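Local coordinates for protein Non-ribosomal peptide synthetase (Methanobrevibacter ruminantium, PDB 6VTJ) that probably carries a peptide intermediate on a phosphopantetheine-bearing thiolation domain and releases it by NAD(P)H-dependent reduction in the adjoining reductase domain, at residues 243-248 and 309-314. Sequence-based numbering, arbitrary orientation.
Sequences KFAQTR and KGLPVK
L311 spreads both of its methyls over A245 of helix 229-246. CD1 of L311 lies 4.0 Å from CB of A245, and CD2 of L311 is 4.1 Å from that same CB, so the alanine methyl faces the fork of the leucine. CD1 of L311 also rests 4.0 Å from the carbonyl O of A245 and 4.3 Å from CG of Q246. No hydrogen bond crosses between the segments, and the join is a small apolar one. The CB bond of L311 already points at the helix, and chi1 of -167° sets CG opposite the backbone N and beside the carbonyl carbon, which brings both methyls onto the alanine. A306 of helix 291-308 touches both L311 and Q246, and Y253 packs on L311 as well. Just before L311, G310 closes helix 291-308 in a Schellman motif with positive phi (114°), turning the chain toward strand 313-322. Helices 229-246 and 291-308 each lead into neighbouring parallel strands, 252-258 and 313-322, and the leucine packs where these helix-to-strand connections meet, an arrangement characteristic of the Rossmann-like fold of short-chain dehydrogenase/reductase-type reductase domains.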
ATOM      1  N   LYS A 243      11.689 -17.483   7.924  1.00 36.22           N
ATOM      2  CA  LYS A 243      12.064 -18.728   8.593  1.00 39.24           C
ATOM      3  C   LYS A 243      12.037 -19.890   7.614  1.00 39.03           C
ATOM      4  O   LYS A 243      12.965 -20.720   7.577  1.00 38.66           O
ATOM      5  CB  LYS A 243      11.130 -18.986   9.778  1.00 35.88           C
ATOM      6  CG  LYS A 243      11.396 -18.056  10.956  1.00 45.80           C
ATOM      7  CD  LYS A 243      10.581 -18.413  12.206  1.00 44.54           C
ATOM      8  N   PHE A 244      10.991 -19.942   6.781  1.00 39.37           N
ATOM      9  CA  PHE A 244      10.951 -20.940   5.726  1.00 33.08           C
ATOM     10  C   PHE A 244      12.170 -20.828   4.822  1.00 38.74           C
ATOM     11  O   PHE A 244      12.815 -21.833   4.508  1.00 41.10           O
ATOM     12  CB  PHE A 244       9.683 -20.814   4.895  1.00 35.17           C
ATOM     13  CG  PHE A 244       9.741 -21.628   3.640  1.00 36.59           C
ATOM     14  CD1 PHE A 244       9.616 -23.007   3.696  1.00 35.77           C
ATOM     15  CD2 PHE A 244      10.001 -21.025   2.408  1.00 34.89           C
ATOM     16  CE1 PHE A 244       9.697 -23.770   2.537  1.00 38.86           C
ATOM     17  CE2 PHE A 244      10.089 -21.776   1.254  1.00 33.10           C
ATOM     18  CZ  PHE A 244       9.935 -23.152   1.317  1.00 37.97           C
ATOM     19  N   ALA A 245      12.500 -19.609   4.387  1.00 38.85           N
ATOM     20  CA  ALA A 245      13.652 -19.432   3.505  1.00 39.45           C
ATOM     21  C   ALA A 245      14.949 -19.871   4.175  1.00 42.35           C
ATOM     22  O   ALA A 245      15.852 -20.386   3.505  1.00 40.85           O
ATOM     23  CB  ALA A 245      13.756 -17.970   3.066  1.00 38.61           C
ATOM     24  N   GLN A 246      15.051 -19.684   5.491  1.00 38.10           N
ATOM     25  CA  GLN A 246      16.277 -19.996   6.210  1.00 44.62           C
ATOM     26  C   GLN A 246      16.471 -21.489   6.412  1.00 44.14           C
ATOM     27  O   GLN A 246      17.616 -21.934   6.559  1.00 45.92           O
ATOM     28  CB  GLN A 246      16.295 -19.280   7.563  1.00 38.21           C
ATOM     29  CG  GLN A 246      16.816 -17.838   7.476  1.00 39.99           C
ATOM     30  CD  GLN A 246      16.292 -16.954   8.592  1.00 44.61           C
ATOM     31  OE1 GLN A 246      15.210 -17.195   9.134  1.00 48.97           O
ATOM     32  NE2 GLN A 246      17.056 -15.922   8.945  1.00 45.82           N
ATOM     33  N   THR A 247      15.388 -22.273   6.402  1.00 45.10           N
ATOM     34  CA  THR A 247      15.558 -23.722   6.499  1.00 48.42           C
ATOM     35  C   THR A 247      16.432 -24.308   5.392  1.00 50.49           C
ATOM     36  O   THR A 247      16.890 -25.443   5.535  1.00 53.37           O
ATOM     37  CB  THR A 247      14.213 -24.452   6.477  1.00 50.80           C
ATOM     38  OG1 THR A 247      13.692 -24.465   5.139  1.00 54.62           O
ATOM     39  CG2 THR A 247      13.230 -23.814   7.435  1.00 46.39           C
ATOM     40  N   ARG A 248      16.650 -23.593   4.288  1.00 55.13           N
ATOM     41  CA  ARG A 248      17.576 -24.021   3.245  1.00 56.02           C
ATOM     42  C   ARG A 248      18.617 -22.932   3.004  1.00 56.77           C
ATOM     43  O   ARG A 248      18.430 -21.768   3.371  1.00 58.57           O
ATOM     44  CB  ARG A 248      16.843 -24.361   1.934  1.00 58.72           C
ATOM     45  CG  ARG A 248      15.893 -25.559   2.036  1.00 58.52           C
ATOM     46  CD  ARG A 248      15.129 -25.817   0.733  1.00 54.36           C
ATOM     47  N   LYS A 309      22.412 -12.160   8.709  1.00 40.63           N
ATOM     48  CA  LYS A 309      22.791 -13.523   9.058  1.00 38.80           C
ATOM     49  C   LYS A 309      23.107 -14.393   7.844  1.00 39.09           C
ATOM     50  O   LYS A 309      23.445 -15.563   8.014  1.00 43.23           O
ATOM     51  CB  LYS A 309      21.693 -14.192   9.894  1.00 43.51           C
ATOM     52  CG  LYS A 309      21.453 -13.554  11.250  1.00 41.42           C
ATOM     53  CD  LYS A 309      22.769 -13.303  11.982  1.00 42.35           C
ATOM     54  N   GLY A 310      23.006 -13.870   6.628  1.00 38.38           N
ATOM     55  CA  GLY A 310      23.444 -14.615   5.460  1.00 36.64           C
ATOM     56  C   GLY A 310      22.349 -15.008   4.491  1.00 36.63           C
ATOM     57  O   GLY A 310      22.660 -15.607   3.452  1.00 35.42           O
ATOM     58  N   LEU A 311      21.090 -14.722   4.773  1.00 30.54           N
ATOM     59  CA  LEU A 311      20.026 -14.956   3.792  1.00 37.12           C
ATOM     60  C   LEU A 311      20.164 -13.988   2.616  1.00 30.82           C
ATOM     61  O   LEU A 311      20.283 -12.779   2.824  1.00 34.23           O
ATOM     62  CB  LEU A 311      18.653 -14.775   4.448  1.00 32.90           C
ATOM     63  CG  LEU A 311      17.460 -15.287   3.640  1.00 38.55           C
ATOM     64  CD1 LEU A 311      17.569 -16.798   3.413  1.00 33.42           C
ATOM     65  CD2 LEU A 311      16.149 -14.930   4.321  1.00 36.02           C
ATOM     66  N   PRO A 312      20.164 -14.473   1.378  1.00 32.18           N
ATOM     67  CA  PRO A 312      20.052 -13.553   0.232  1.00 34.57           C
ATOM     68  C   PRO A 312      18.645 -12.966   0.143  1.00 33.91           C
ATOM     69  O   PRO A 312      17.655 -13.704   0.122  1.00 30.54           O
ATOM     70  CB  PRO A 312      20.371 -14.449  -0.973  1.00 33.39           C
ATOM     71  CG  PRO A 312      20.045 -15.815  -0.514  1.00 32.42           C
ATOM     72  CD  PRO A 312      20.328 -15.873   0.955  1.00 33.42           C
ATOM     73  N   VAL A 313      18.552 -11.626   0.106  1.00 29.09           N
ATOM     74  CA  VAL A 313      17.260 -10.947   0.150  1.00 31.60           C
ATOM     75  C   VAL A 313      17.242  -9.759  -0.799  1.00 32.33           C
ATOM     76  O   VAL A 313      18.282  -9.191  -1.157  1.00 26.97           O
ATOM     77  CB  VAL A 313      16.882 -10.433   1.564  1.00 28.34           C
ATOM     78  CG1 VAL A 313      17.022 -11.514   2.623  1.00 31.02           C
ATOM     79  CG2 VAL A 313      17.734  -9.226   1.927  1.00 28.46           C
ATOM     80  N   LYS A 314      16.019  -9.391  -1.198  1.00 26.72           N
ATOM     81  CA  LYS A 314      15.730  -8.136  -1.871  1.00 29.92           C
ATOM     82  C   LYS A 314      14.512  -7.493  -1.231  1.00 27.12           C
ATOM     83  O   LYS A 314      13.569  -8.163  -0.794  1.00 26.82           O
ATOM     84  CB  LYS A 314      15.457  -8.307  -3.373  1.00 28.00           C
ATOM     85  CG  LYS A 314      16.325  -9.338  -4.065  1.00 29.64           C
ATOM     86  CD  LYS A 314      17.286  -8.682  -5.002  1.00 26.52           C
ATOM     87  CE  LYS A 314      18.272  -9.681  -5.607  1.00 27.11           C
ATOM     88  NZ  LYS A 314      19.644  -9.140  -5.363  1.00 25.24           N
TER